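Local atomic coordinates of sensor protein (Shewanella oneidensis, PDB entry 3LIC), a protein that probably senses an extracellular signal through its PDC-fold domain and relays it across the membrane to its own histidine kinase region in a two-component system. Residues F72-A78 against V162-A168; L10-A15 against Y242-V246. All coordinates share one frame; numbering follows the deposited sequence.

Contact 1 of 2, residues F72-A78 against V162-A168. With EDO (1,2-ethanediol), chain B.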
ATOM      1  N   PHE A  72      -1.152  11.016   1.257  1.00 14.73           N
ATOM      2  CA  PHE A  72      -1.384  10.135   2.436  1.00 14.63           C
ATOM      3  C   PHE A  72      -2.861  10.105   2.801  1.00 15.38           C
ATOM      4  O   PHE A  72      -3.525  11.098   2.772  1.00 15.06           O
ATOM      5  CB  PHE A  72      -0.544  10.512   3.670  1.00 14.15           C
ATOM      6  CG  PHE A  72       0.977  10.629   3.409  1.00 14.55           C
ATOM      7  CD1 PHE A  72       1.582   9.970   2.357  1.00 16.66           C
ATOM      8  CD2 PHE A  72       1.782  11.320   4.290  1.00 21.20           C
ATOM      9  CE1 PHE A  72       2.946  10.024   2.152  1.00 18.33           C
ATOM     10  CE2 PHE A  72       3.172  11.407   4.100  1.00 19.81           C
ATOM     11  CZ  PHE A  72       3.746  10.763   2.975  1.00 18.89           C
ATOM     12  N   PHE A  73      -3.391   8.937   3.113  1.00 15.13           N
ATOM     13  CA  PHE A  73      -4.763   8.848   3.529  1.00 15.51           C
ATOM     14  C   PHE A  73      -4.893   9.158   5.029  1.00 15.19           C
ATOM     15  O   PHE A  73      -5.815   9.862   5.475  1.00 17.24           O
ATOM     16  CB  PHE A  73      -5.280   7.428   3.280  1.00 15.16           C
ATOM     17  CG  PHE A  73      -6.672   7.247   3.754  1.00 16.90           C
ATOM     18  CD1 PHE A  73      -7.746   7.810   3.013  1.00 15.19           C
ATOM     19  CD2 PHE A  73      -6.943   6.577   4.970  1.00 15.45           C
ATOM     20  CE1 PHE A  73      -9.046   7.698   3.468  1.00  9.55           C
ATOM     21  CE2 PHE A  73      -8.257   6.479   5.447  1.00 13.43           C
ATOM     22  CZ  PHE A  73      -9.310   7.064   4.680  1.00 12.02           C
ATOM     23  N   GLY A  74      -3.963   8.649   5.820  1.00 13.20           N
ATOM     24  CA  GLY A  74      -4.109   8.718   7.258  1.00 12.10           C
ATOM     25  C   GLY A  74      -2.772   8.477   7.971  1.00 11.62           C
ATOM     26  O   GLY A  74      -1.831   7.952   7.391  1.00 10.35           O
ATOM     27  N   SER A  75      -2.685   8.865   9.231  1.00 12.44           N
ATOM     28  CA  SER A  75      -1.469   8.585   9.985  1.00 14.72           C
ATOM     29  C   SER A  75      -1.767   8.329  11.452  1.00 13.57           C
ATOM     30  O   SER A  75      -2.645   8.965  12.021  1.00 15.99           O
ATOM     31  CB  SER A  75      -0.476   9.745   9.768  1.00 14.66           C
ATOM     32  OG  SER A  75       0.559   9.657  10.734  1.00 18.43           O
ATOM     33  N   ALA A  76      -1.107   7.376  12.072  1.00 12.94           N
ATOM     34  CA  ALA A  76      -1.386   7.114  13.487  1.00 13.69           C
ATOM     35  C   ALA A  76      -0.120   7.221  14.357  1.00 13.93           C
ATOM     36  O   ALA A  76       1.008   6.974  13.869  1.00 12.44           O
ATOM     37  CB  ALA A  76      -2.012   5.700  13.665  1.00 12.51           C
ATOM     38  N   ILE A  77      -0.321   7.510  15.645  1.00 13.84           N
ATOM     39  CA  ILE A  77       0.729   7.373  16.638  1.00 13.90           C
ATOM     40  C   ILE A  77       0.207   6.469  17.736  1.00 15.35           C
ATOM     41  O   ILE A  77      -0.628   6.886  18.526  1.00 15.35           O
ATOM     42  CB  ILE A  77       1.108   8.705  17.269  1.00 14.82           C
ATOM     43  CG1 ILE A  77       1.660   9.642  16.188  1.00 14.01           C
ATOM     44  CG2 ILE A  77       2.122   8.443  18.511  1.00 14.40           C
ATOM     45  CD1 ILE A  77       2.007  11.009  16.728  1.00 11.56           C
ATOM     46  N   ALA A  78       0.722   5.232  17.795  1.00 16.04           N
ATOM     47  CA  ALA A  78       0.110   4.173  18.569  1.00 16.28           C
ATOM     48  C   ALA A  78       1.114   3.672  19.630  1.00 17.95           C
ATOM     49  O   ALA A  78       2.260   3.389  19.298  1.00 19.47           O
ATOM     50  CB  ALA A  78      -0.328   3.086  17.642  1.00 15.21           C
ATOM     51  N   VAL A 162       4.578   2.748  17.580  1.00 21.38           N
ATOM     52  CA  VAL A 162       4.862   3.017  16.148  1.00 18.18           C
ATOM     53  C   VAL A 162       4.114   4.274  15.651  1.00 17.58           C
ATOM     54  O   VAL A 162       3.059   4.647  16.194  1.00 18.29           O
ATOM     55  CB  VAL A 162       4.383   1.827  15.348  1.00 19.56           C
ATOM     56  CG1 VAL A 162       5.024   0.484  15.872  1.00 18.48           C
ATOM     57  CG2 VAL A 162       2.834   1.696  15.437  1.00 18.03           C
ATOM     58  N   THR A 163       4.632   4.944  14.630  1.00 15.06           N
ATOM     59  CA  THR A 163       3.860   5.909  13.872  1.00 12.87           C
ATOM     60  C   THR A 163       3.644   5.278  12.480  1.00 12.70           C
ATOM     61  O   THR A 163       4.392   4.375  12.087  1.00 13.22           O
ATOM     62  CB  THR A 163       4.547   7.246  13.756  1.00 13.23           C
ATOM     63  OG1 THR A 163       5.685   7.132  12.891  1.00 14.52           O
ATOM     64  CG2 THR A 163       5.052   7.714  15.129  1.00 10.75           C
ATOM     65  N   THR A 164       2.626   5.718  11.754  1.00 11.22           N
ATOM     66  CA  THR A 164       2.208   4.989  10.565  1.00 11.91           C
ATOM     67  C   THR A 164       1.888   5.970   9.505  1.00 12.34           C
ATOM     68  O   THR A 164       1.664   7.143   9.798  1.00 13.02           O
ATOM     69  CB  THR A 164       0.921   4.123  10.771  1.00 11.06           C
ATOM     70  OG1 THR A 164      -0.196   4.970  11.046  1.00 12.71           O
ATOM     71  CG2 THR A 164       1.092   3.026  11.879  1.00  8.95           C
ATOM     72  N   VAL A 165       1.843   5.516   8.268  1.00 12.21           N
ATOM     73  CA  VAL A 165       1.206   6.306   7.202  1.00 13.11           C
ATOM     74  C   VAL A 165       0.328   5.258   6.482  1.00 13.85           C
ATOM     75  O   VAL A 165       0.766   4.099   6.266  1.00 14.57           O
ATOM     76  CB  VAL A 165       2.246   7.015   6.238  1.00 12.86           C
ATOM     77  CG1 VAL A 165       1.581   7.802   5.169  1.00 15.87           C
ATOM     78  CG2 VAL A 165       3.004   8.090   6.990  1.00 17.21           C
ATOM     79  N   ASP A 166      -0.931   5.622   6.195  1.00 14.05           N
ATOM     80  CA  ASP A 166      -1.859   4.796   5.408  1.00 13.20           C
ATOM     81  C   ASP A 166      -1.959   5.349   3.993  1.00 14.08           C
ATOM     82  O   ASP A 166      -2.062   6.580   3.783  1.00 12.62           O
ATOM     83  CB  ASP A 166      -3.290   4.802   6.023  1.00 13.10           C
ATOM     84  CG  ASP A 166      -3.326   4.246   7.438  1.00 15.49           C
ATOM     85  OD1 ASP A 166      -4.303   4.551   8.167  1.00 12.67           O
ATOM     86  OD2 ASP A 166      -2.384   3.486   7.809  1.00 14.87           O
ATOM     87  N   LEU A 167      -1.979   4.430   3.027  1.00 14.52           N
ATOM     88  CA  LEU A 167      -2.231   4.789   1.651  1.00 15.26           C
ATOM     89  C   LEU A 167      -3.529   4.099   1.216  1.00 15.01           C
ATOM     90  O   LEU A 167      -3.618   2.879   1.263  1.00 14.83           O
ATOM     91  CB  LEU A 167      -1.079   4.318   0.756  1.00 14.48           C
ATOM     92  CG  LEU A 167       0.316   4.902   1.017  1.00 16.88           C
ATOM     93  CD1 LEU A 167       1.216   4.291  -0.099  1.00 14.13           C
ATOM     94  CD2 LEU A 167       0.330   6.448   0.921  1.00 10.33           C
ATOM     95  N   ALA A 168      -4.530   4.875   0.789  1.00 14.72           N
ATOM     96  CA  ALA A 168      -5.831   4.297   0.425  1.00 14.99           C
ATOM     97  C   ALA A 168      -5.690   3.563  -0.915  1.00 16.06           C
ATOM     98  O   ALA A 168      -5.184   4.158  -1.894  1.00 15.55           O
ATOM     99  CB  ALA A 168      -6.881   5.415   0.309  1.00 13.43           C
TER
HETATM  100  C1  EDO B   1      -3.099   2.469  11.159  1.00 16.62           C
HETATM  101  O1  EDO B   1      -2.306   3.482  10.503  1.00 13.29           O
HETATM  102  C2  EDO B   1      -4.598   2.691  10.974  1.00 14.01           C
HETATM  103  O2  EDO B   1      -4.961   2.422   9.597  1.00 16.44           O
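Strands 74-78 and 162-168, central in the six-stranded sheet of the first PDC sensor domain, run antiparallel, 167° between their directions, and meet at one end in a classic beta bulge of Phe73 and Gly74 against Asp166. At the bulge Asp166 O accepts Phe73 N at 2.8 Å and, weakly, Gly74 N, while Asp166 N returns to Gly74 O; the regular pairing closes at Ala78 and Val162, bonded in both directions. Between these ends side chains take over part of the backbone's role. Ser75 OG donates to Thr164 O at 2.9 Å, and Ala76 N reaches Thr164 OG1 at 2.8 Å instead of a carbonyl. Thr164 can serve it because its hydroxyl sits between its own backbone N and carbonyl carbon (chi1 65°). Beside this pair Thr163 CA comes within 3.0 Å of Ala76 O in a CA-H...O contact. Toward helices 2-46 and 55-68, Val165 CG1 sits over one face of the Phe72 ring in a CH-pi contact, 3.6 Å from the centroid and 20° off the normal, while His31 also meets that ring. Across the sheet, on the side of Thr164 and Asp166, lies a polar site occupied by 1,2-ethanediol, probably from the crystallisation liquor. Tyr136 OH also binds the diol and Tyr93 OH holds Asp166 OD1; no natural ligand is seen, but the position is consistent with the ligand pocket of related PDC sensors. Thr164 OG1 donates to the diol O1 at 2.6 Å, and the diol O2 donates to Asp166 OD1, also at 2.6 Å.

Contact 2 of 2, residues L10-A15 against Y242-V246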
ATOM      1  N   LEU A  10       2.360  -2.968 -29.544  1.00 24.02           N
ATOM      2  CA  LEU A  10       1.504  -2.975 -28.377  1.00 24.19           C
ATOM      3  C   LEU A  10       2.289  -3.278 -27.104  1.00 24.16           C
ATOM      4  O   LEU A  10       2.061  -2.638 -26.057  1.00 23.09           O
ATOM      5  CB  LEU A  10       0.318  -3.962 -28.501  1.00 23.09           C
ATOM      6  CG  LEU A  10      -0.698  -3.584 -29.591  1.00 24.92           C
ATOM      7  CD1 LEU A  10      -1.783  -4.668 -29.781  1.00 14.80           C
ATOM      8  CD2 LEU A  10      -1.324  -2.151 -29.323  1.00 21.76           C
ATOM      9  N   TYR A  11       3.188  -4.262 -27.169  1.00 24.56           N
ATOM     10  CA  TYR A  11       3.971  -4.631 -25.984  1.00 25.69           C
ATOM     11  C   TYR A  11       4.966  -3.530 -25.600  1.00 26.77           C
ATOM     12  O   TYR A  11       5.303  -3.359 -24.397  1.00 27.29           O
ATOM     13  CB  TYR A  11       4.713  -5.950 -26.179  1.00 24.73           C
ATOM     14  CG  TYR A  11       3.877  -7.162 -25.810  1.00 27.30           C
ATOM     15  CD1 TYR A  11       3.209  -7.234 -24.568  1.00 23.33           C
ATOM     16  CD2 TYR A  11       3.745  -8.244 -26.703  1.00 24.78           C
ATOM     17  CE1 TYR A  11       2.437  -8.337 -24.253  1.00 27.44           C
ATOM     18  CE2 TYR A  11       2.991  -9.369 -26.374  1.00 23.88           C
ATOM     19  CZ  TYR A  11       2.345  -9.410 -25.159  1.00 26.98           C
ATOM     20  OH  TYR A  11       1.624 -10.511 -24.834  1.00 27.23           O
ATOM     21  N   GLU A  12       5.481  -2.822 -26.602  1.00 25.92           N
ATOM     22  CA  GLU A  12       6.478  -1.792 -26.296  1.00 27.23           C
ATOM     23  C   GLU A  12       5.781  -0.670 -25.538  1.00 26.87           C
ATOM     24  O   GLU A  12       6.315  -0.153 -24.609  1.00 26.16           O
ATOM     25  CB  GLU A  12       7.166  -1.293 -27.571  1.00 27.31           C
ATOM     26  CG  GLU A  12       7.845  -2.452 -28.306  1.00 31.65           C
ATOM     27  CD  GLU A  12       8.603  -2.019 -29.556  1.00 37.98           C
ATOM     28  OE1 GLU A  12       8.188  -1.003 -30.190  1.00 40.30           O
ATOM     29  OE2 GLU A  12       9.590  -2.717 -29.896  1.00 37.64           O
ATOM     30  N   ASN A  13       4.551  -0.352 -25.927  1.00 27.99           N
ATOM     31  CA  ASN A  13       3.801   0.715 -25.308  1.00 29.38           C
ATOM     32  C   ASN A  13       3.405   0.290 -23.904  1.00 28.51           C
ATOM     33  O   ASN A  13       3.527   1.062 -22.982  1.00 29.23           O
ATOM     34  CB  ASN A  13       2.548   1.054 -26.101  1.00 29.98           C
ATOM     35  CG  ASN A  13       2.859   1.674 -27.456  1.00 33.34           C
ATOM     36  OD1 ASN A  13       3.988   2.061 -27.734  1.00 37.08           O
ATOM     37  ND2 ASN A  13       1.848   1.744 -28.319  1.00 34.69           N
ATOM     38  N   LEU A  14       2.949  -0.951 -23.758  1.00 27.89           N
ATOM     39  CA  LEU A  14       2.597  -1.476 -22.437  1.00 26.19           C
ATOM     40  C   LEU A  14       3.828  -1.458 -21.547  1.00 25.14           C
ATOM     41  O   LEU A  14       3.670  -1.171 -20.357  1.00 24.58           O
ATOM     42  CB  LEU A  14       1.967  -2.887 -22.471  1.00 24.98           C
ATOM     43  CG  LEU A  14       0.518  -2.981 -22.947  1.00 23.27           C
ATOM     44  CD1 LEU A  14       0.169  -4.440 -23.265  1.00 19.28           C
ATOM     45  CD2 LEU A  14      -0.570  -2.382 -21.984  1.00 21.46           C
ATOM     46  N   ALA A  15       5.022  -1.745 -22.105  1.00 24.15           N
ATOM     47  CA  ALA A  15       6.272  -1.780 -21.298  1.00 24.22           C
ATOM     48  C   ALA A  15       6.568  -0.382 -20.797  1.00 25.10           C
ATOM     49  O   ALA A  15       7.084  -0.211 -19.685  1.00 24.84           O
ATOM     50  CB  ALA A  15       7.486  -2.278 -22.101  1.00 23.17           C
ATOM     51  N   TYR A 242      -5.804 -10.855 -22.414  1.00 25.54           N
ATOM     52  CA  TYR A 242      -5.136  -9.580 -22.167  1.00 23.73           C
ATOM     53  C   TYR A 242      -3.710  -9.664 -22.670  1.00 22.83           C
ATOM     54  O   TYR A 242      -3.102 -10.717 -22.596  1.00 21.58           O
ATOM     55  CB  TYR A 242      -5.082  -9.289 -20.665  1.00 23.37           C
ATOM     56  CG  TYR A 242      -6.416  -8.981 -20.065  1.00 25.22           C
ATOM     57  CD1 TYR A 242      -6.790  -7.667 -19.781  1.00 28.98           C
ATOM     58  CD2 TYR A 242      -7.295  -9.989 -19.773  1.00 24.66           C
ATOM     59  CE1 TYR A 242      -8.035  -7.376 -19.233  1.00 31.00           C
ATOM     60  CE2 TYR A 242      -8.504  -9.727 -19.245  1.00 30.22           C
ATOM     61  CZ  TYR A 242      -8.879  -8.425 -18.968  1.00 31.48           C
ATOM     62  OH  TYR A 242     -10.110  -8.204 -18.410  1.00 34.85           O
ATOM     63  N   LEU A 243      -3.160  -8.542 -23.113  1.00 21.37           N
ATOM     64  CA  LEU A 243      -1.731  -8.390 -23.182  1.00 21.81           C
ATOM     65  C   LEU A 243      -1.307  -7.634 -21.914  1.00 21.03           C
ATOM     66  O   LEU A 243      -2.002  -6.696 -21.485  1.00 21.35           O
ATOM     67  CB  LEU A 243      -1.350  -7.620 -24.475  1.00 22.35           C
ATOM     68  CG  LEU A 243      -1.055  -8.452 -25.752  1.00 25.21           C
ATOM     69  CD1 LEU A 243      -2.036  -9.554 -26.011  1.00 22.63           C
ATOM     70  CD2 LEU A 243      -0.925  -7.522 -26.949  1.00 25.09           C
ATOM     71  N   ALA A 244      -0.203  -8.047 -21.291  1.00 20.14           N
ATOM     72  CA  ALA A 244       0.182  -7.519 -19.954  1.00 18.96           C
ATOM     73  C   ALA A 244       1.662  -7.244 -19.918  1.00 19.49           C
ATOM     74  O   ALA A 244       2.462  -7.895 -20.626  1.00 20.22           O
ATOM     75  CB  ALA A 244      -0.161  -8.491 -18.878  1.00 17.10           C
ATOM     76  N   SER A 245       2.029  -6.273 -19.111  1.00 18.98           N
ATOM     77  CA  SER A 245       3.404  -5.948 -18.922  1.00 19.53           C
ATOM     78  C   SER A 245       3.625  -5.774 -17.442  1.00 20.32           C
ATOM     79  O   SER A 245       2.879  -5.049 -16.785  1.00 21.42           O
ATOM     80  CB  SER A 245       3.740  -4.667 -19.666  1.00 18.75           C
ATOM     81  OG  SER A 245       5.074  -4.328 -19.480  1.00 19.01           O
ATOM     82  N   VAL A 246       4.675  -6.416 -16.931  1.00 21.08           N
ATOM     83  CA  VAL A 246       5.001  -6.463 -15.525  1.00 19.07           C
ATOM     84  C   VAL A 246       6.252  -5.644 -15.375  1.00 20.62           C
ATOM     85  O   VAL A 246       7.196  -5.847 -16.112  1.00 20.08           O
ATOM     86  CB  VAL A 246       5.372  -7.914 -15.121  1.00 18.96           C
ATOM     87  CG1 VAL A 246       5.884  -8.010 -13.642  1.00 16.83           C
ATOM     88  CG2 VAL A 246       4.220  -8.865 -15.397  1.00 17.85           C
TER
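Tyr11, Leu14 and Leu243 carry the apolar part of a helix-on-sheet packing, in which the start of the long helix 2-46 lies against strand 242-246 of the five-stranded antiparallel sheet of the second lobe, which probably forms the second PDC-like subdomain. The axes approach to 7.8 Å and cross at -42°, leaving room for one layer of side chains. Leu243 carries most of the strand's side of the contact. It meets Leu10, Tyr11 and Leu14 each at about a right angle: CD2 touches Leu10 CB at 4.1 Å, CB rests on Leu14 CD1 at 3.7 Å, and CG lies 3.6 Å from Tyr11 CZ. The tyrosine turns its flat side to this leucine, with Leu243 CD2 above one face, offset toward the rim. Leu265 of helix 262-268 touches both Leu14 and Leu243, continuing the apolar cluster. An alanine in place of Tyr11 removes the ring and is likely to leave this flank of Leu243 without its cover, opening a gap beside the strand. Polar atoms meet here by van der Waals contact, without hydrogen bonds between the segments. Ala244 O lies at the edge of the Tyr11 ring, 3.7 Å from CE1, and Leu243 O is similarly close to Leu14 CD1. Farther along, Ser245 CB nestles against Leu14 O at 3.6 Å. The serine hydroxyl, trans to its backbone N (chi1 179°), has its hydrogen-bonding partners elsewhere, in Gln231 NE2 and Ser18 OG, and lies over the helix backbone with Ser245 OG 3.4 Å from Ala15 CA.

The two contacts sit on opposite sides of the chain's centre, their own centres 34 Å apart and their nearest atoms about 19 Å apart, so they do not touch. Contact 1 joins two neighbouring strands of one sheet, whereas contact 2 sets a helix on a strand of the other. Helix 2-46 bridges them: its residues 10-15 form one half of contact 2, whereas further along Asn35, Thr36, Ser40 and Ile43 meet side chains of contact 1. In sequence, both strands of contact 1 fall between the helix and strand segments of contact 2. Of the two contacts, only contact 1 touches the 1,2-ethanediol. One helix thus packs on both sheets and ties the two lobes together.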